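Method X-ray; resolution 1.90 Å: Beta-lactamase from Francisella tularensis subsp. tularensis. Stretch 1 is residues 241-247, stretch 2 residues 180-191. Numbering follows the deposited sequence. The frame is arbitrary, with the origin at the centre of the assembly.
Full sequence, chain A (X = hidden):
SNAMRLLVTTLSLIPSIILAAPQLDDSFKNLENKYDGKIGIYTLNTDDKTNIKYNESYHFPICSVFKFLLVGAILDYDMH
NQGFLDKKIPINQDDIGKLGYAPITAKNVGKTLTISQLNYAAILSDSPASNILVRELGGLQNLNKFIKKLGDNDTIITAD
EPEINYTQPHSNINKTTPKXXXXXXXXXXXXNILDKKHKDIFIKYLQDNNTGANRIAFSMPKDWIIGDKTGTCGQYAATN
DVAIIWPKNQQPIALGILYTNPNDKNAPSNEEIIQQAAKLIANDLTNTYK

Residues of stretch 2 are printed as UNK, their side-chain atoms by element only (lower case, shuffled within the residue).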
# COMPACT_ATOMS: atom_id res chain seq x y z
N ASP A 241 -6.71 0.11 0.23
CA ASP A 241 -6.10 -0.63 1.32
C ASP A 241 -5.54 -1.91 0.73
O ASP A 241 -6.25 -2.62 0.03
CB ASP A 241 -7.13 -0.92 2.43
CG ASP A 241 -6.47 -1.36 3.74
OD1 ASP A 241 -5.23 -1.24 3.88
OD2 ASP A 241 -7.20 -1.81 4.64
N VAL A 242 -4.26 -2.19 0.97
CA VAL A 242 -3.65 -3.43 0.47
C VAL A 242 -3.03 -4.16 1.64
O VAL A 242 -2.24 -3.58 2.41
CB VAL A 242 -2.60 -3.16 -0.63
CG1 VAL A 242 -2.03 -4.47 -1.18
CG2 VAL A 242 -3.20 -2.32 -1.75
N ALA A 243 -3.37 -5.44 1.78
CA ALA A 243 -3.16 -6.12 3.04
C ALA A 243 -2.58 -7.51 2.86
O ALA A 243 -2.74 -8.13 1.81
CB ALA A 243 -4.47 -6.22 3.78
N ILE A 244 -1.89 -7.97 3.90
CA ILE A 244 -1.62 -9.39 4.05
C ILE A 244 -2.43 -9.87 5.23
O ILE A 244 -2.49 -9.20 6.26
CB ILE A 244 -0.15 -9.69 4.35
CG1 ILE A 244 0.76 -9.18 3.23
CG2 ILE A 244 0.02 -11.19 4.53
CD1 ILE A 244 0.51 -9.83 1.92
N ILE A 245 -3.06 -11.03 5.08
CA ILE A 245 -3.97 -11.54 6.09
C ILE A 245 -3.59 -12.97 6.39
O ILE A 245 -3.30 -13.73 5.47
CB ILE A 245 -5.41 -11.52 5.58
CG1 ILE A 245 -5.80 -10.09 5.18
CG2 ILE A 245 -6.36 -12.09 6.63
CD1 ILE A 245 -7.15 -9.98 4.47
N TRP A 246 -3.58 -13.32 7.68
CA TRP A 246 -3.33 -14.68 8.13
C TRP A 246 -4.62 -15.20 8.74
O TRP A 246 -4.90 -14.95 9.91
CB TRP A 246 -2.25 -14.71 9.21
CG TRP A 246 -0.86 -14.40 8.73
CD1 TRP A 246 0.13 -15.30 8.46
CD2 TRP A 246 -0.30 -13.10 8.48
NE1 TRP A 246 1.27 -14.64 8.04
CE2 TRP A 246 1.02 -13.30 8.04
CE3 TRP A 246 -0.80 -11.80 8.56
CZ2 TRP A 246 1.86 -12.23 7.71
CZ3 TRP A 246 0.03 -10.75 8.23
CH2 TRP A 246 1.34 -10.97 7.81
N PRO A 247 -5.42 -15.91 7.94
CA PRO A 247 -6.67 -16.45 8.48
C PRO A 247 -6.34 -17.51 9.51
O PRO A 247 -5.33 -18.20 9.37
CB PRO A 247 -7.34 -17.09 7.25
CG PRO A 247 -6.58 -16.55 6.04
CD PRO A 247 -5.18 -16.36 6.56
N UNK A 180 -1.70 -6.10 -9.88
CA UNK A 180 -0.28 -5.82 -9.79
C UNK A 180 0.15 -5.51 -8.36
O UNK A 180 1.15 -6.03 -7.87
c UNK A 180 0.11 -4.66 -10.74
N UNK A 181 -0.62 -4.65 -7.70
CA UNK A 181 -0.23 -4.18 -6.38
C UNK A 181 -0.37 -5.29 -5.35
O UNK A 181 0.39 -5.33 -4.39
c UNK A 181 1.03 -1.62 -5.31
c UNK A 181 -0.29 -2.21 -4.83
c UNK A 181 -2.46 -3.34 -5.52
c UNK A 181 -1.04 -2.94 -5.95
N UNK A 182 -1.30 -6.21 -5.57
CA UNK A 182 -1.54 -7.31 -4.64
C UNK A 182 -0.49 -8.41 -4.82
O UNK A 182 0.02 -8.95 -3.84
c UNK A 182 -3.22 -9.06 -3.83
o UNK A 182 -3.93 -6.88 -4.50
c UNK A 182 -2.97 -7.90 -4.79
N UNK A 183 -0.17 -8.75 -6.06
CA UNK A 183 0.98 -9.62 -6.32
C UNK A 183 2.25 -9.03 -5.70
O UNK A 183 3.09 -9.75 -5.16
c UNK A 183 0.06 -10.75 -8.45
n UNK A 183 1.67 -10.74 -11.94
c UNK A 183 1.01 -10.19 -10.71
c UNK A 183 1.16 -9.86 -7.83
c UNK A 183 0.44 -11.28 -9.84
N UNK A 184 2.39 -7.71 -5.74
CA UNK A 184 3.58 -7.05 -5.19
C UNK A 184 3.73 -7.26 -3.68
O UNK A 184 4.81 -7.60 -3.20
c UNK A 184 3.83 -5.18 -6.88
c UNK A 184 3.56 -5.54 -5.43
o UNK A 184 4.32 -6.06 -7.64
o UNK A 184 3.57 -4.02 -7.25
N UNK A 185 2.66 -7.03 -2.94
CA UNK A 185 2.76 -7.14 -1.49
C UNK A 185 2.98 -8.59 -1.09
O UNK A 185 3.72 -8.88 -0.15
c UNK A 185 0.80 -5.33 1.39
c UNK A 185 1.88 -6.17 0.69
c UNK A 185 0.33 -7.47 -0.82
c UNK A 185 1.52 -6.53 -0.76
N UNK A 186 2.38 -9.51 -1.83
CA UNK A 186 2.55 -10.94 -1.54
C UNK A 186 3.99 -11.36 -1.82
O UNK A 186 4.61 -12.08 -1.03
c UNK A 186 0.76 -13.75 -1.06
c UNK A 186 0.78 -15.08 -0.69
o UNK A 186 1.65 -17.28 -0.94
c UNK A 186 2.51 -14.14 -2.63
c UNK A 186 1.62 -11.79 -2.41
c UNK A 186 2.53 -15.50 -2.28
c UNK A 186 1.66 -15.95 -1.31
c UNK A 186 1.63 -13.26 -2.03
N UNK A 187 4.51 -10.91 -2.95
CA UNK A 187 5.86 -11.29 -3.34
C UNK A 187 6.87 -10.76 -2.33
O UNK A 187 7.81 -11.46 -1.93
c UNK A 187 7.56 -11.13 -6.80
c UNK A 187 8.91 -11.54 -7.37
c UNK A 187 7.54 -11.21 -5.27
c UNK A 187 6.18 -10.79 -4.75
n UNK A 187 9.30 -12.92 -6.95
N UNK A 188 6.65 -9.53 -1.87
CA UNK A 188 7.57 -8.94 -0.90
C UNK A 188 7.55 -9.67 0.45
O UNK A 188 8.59 -9.88 1.09
c UNK A 188 9.31 -6.47 -1.89
c UNK A 188 7.18 -5.16 -1.71
c UNK A 188 7.77 -6.54 -1.85
c UNK A 188 7.28 -7.45 -0.71
N UNK A 189 6.37 -10.07 0.89
CA UNK A 189 6.23 -10.66 2.22
C UNK A 189 6.55 -12.16 2.22
O UNK A 189 7.05 -12.70 3.21
c UNK A 189 4.82 -10.40 2.76
N UNK A 190 6.27 -12.83 1.10
CA UNK A 190 6.35 -14.30 1.07
C UNK A 190 7.19 -14.87 -0.07
O UNK A 190 7.47 -16.07 -0.08
c UNK A 190 4.94 -14.88 1.00
c UNK A 190 4.05 -14.40 2.09
c UNK A 190 4.33 -14.71 3.42
c UNK A 190 2.12 -13.18 2.82
c UNK A 190 3.51 -14.26 4.43
c UNK A 190 2.41 -13.50 4.14
c UNK A 190 2.94 -13.64 1.81
N UNK A 191 7.59 -14.02 -1.01
CA UNK A 191 8.25 -14.47 -2.22
C UNK A 191 9.75 -14.63 -2.15
O UNK A 191 10.34 -14.76 -1.07

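Position 180 has one side-chain carbon and touches nothing on stretch 1. It is A180, the first residue of the stretch, in a helix that begins earlier in the chain. Its O accepts a hydrogen bond from the backbone N of position 184 at 3.0 Å.

Position 181 has four side-chain carbons, forked at the first, with one arm two carbons long. One of them lies near V242 CG2. This is isoleucine, I181. Its CA-to-CB bond points toward the strand, and CG2 lies 4.0 Å from V242 CG2.

Position 182 has a carbon carrying one oxygen and one carbon. It makes no contact within 4.5 Å, although its CA is 6.8 Å from the CA of V242. That is threonine, T182. Its CA-to-CB bond points sideways. OG1 is hydrogen-bonded to a residue adjoining the stretches.

Position 183 has four carbons in a row ending in nitrogen. It is exposed and out of reach of the strand. It is a lysine, K183.

Position 184 has two carbons, the second carrying two oxygens. It leaves the strand untouched. The atoms fit aspartate, D184. It is buried, and its CA-to-CB bond points sideways.

Position 185 again has four carbons forked at the first, one arm two carbons long. They meet V242, A243 and I244. It is I185. Its CA-to-CB bond points toward the strand. CG2 is 3.8 Å from V242 CG1 and 3.6 Å from I244 CD1, while CD1 packs 3.7 Å from the backbone atom V242 O.

Position 186 has one carbon and then a six-carbon ring bearing one oxygen. The ring stays off the strand, but the backbone comes close to I244. This is tyrosine, Y186. Y186 CA is 4.2 Å from I244 CD1.

Position 187 has four carbons in a row ending in nitrogen, out of reach of the strand. It is K187. NZ is hydrogen-bonded to a residue adjoining the stretches.

Position 188 has four carbons forked at the second. It is buried, but not against this strand. The branching marks leucine, L188.

Position 189 has a single carbon, near I244 CG1. It is A189. Its CA-to-CB bond points toward the strand, with CB 4.3 Å from I244 CG1.

Position 190 has one carbon and a six-carbon ring without oxygen. The ring touches I244 and W246. It is phenylalanine, F190. CZ reaches I244 CG2 at 3.3 Å and W246 CZ2 at 3.8 Å. Both strand atoms lie at the edge of the F190 ring, near its plane.

Position 191 has no side-chain atoms and touches nothing on stretch 1. It is glycine, G191, the first residue to leave helical phi/psi. An ideal CB here would clash with K187 O, 2.5 Å away. The backbone N of G191 still bonds to that same K187 O at 2.7 Å.

The contact is apolar, and no hydrogen bond crosses it. The helix runs over the strand at 41° between their N-to-C directions. I181, I185 and A189 recur every fourth residue, which keeps them on one side of the helix. On the strand, the CA-to-CB bonds of V242 and I244 point toward the helix, while those of A243 and I245 point away. F190 extends the packing to W246, whose ring end comes nearer than its sideways CA-to-CB bond suggests. The two stretches bury 377 Å² in total.

Stretch 2 (180-191) AITKDIYKLAFG
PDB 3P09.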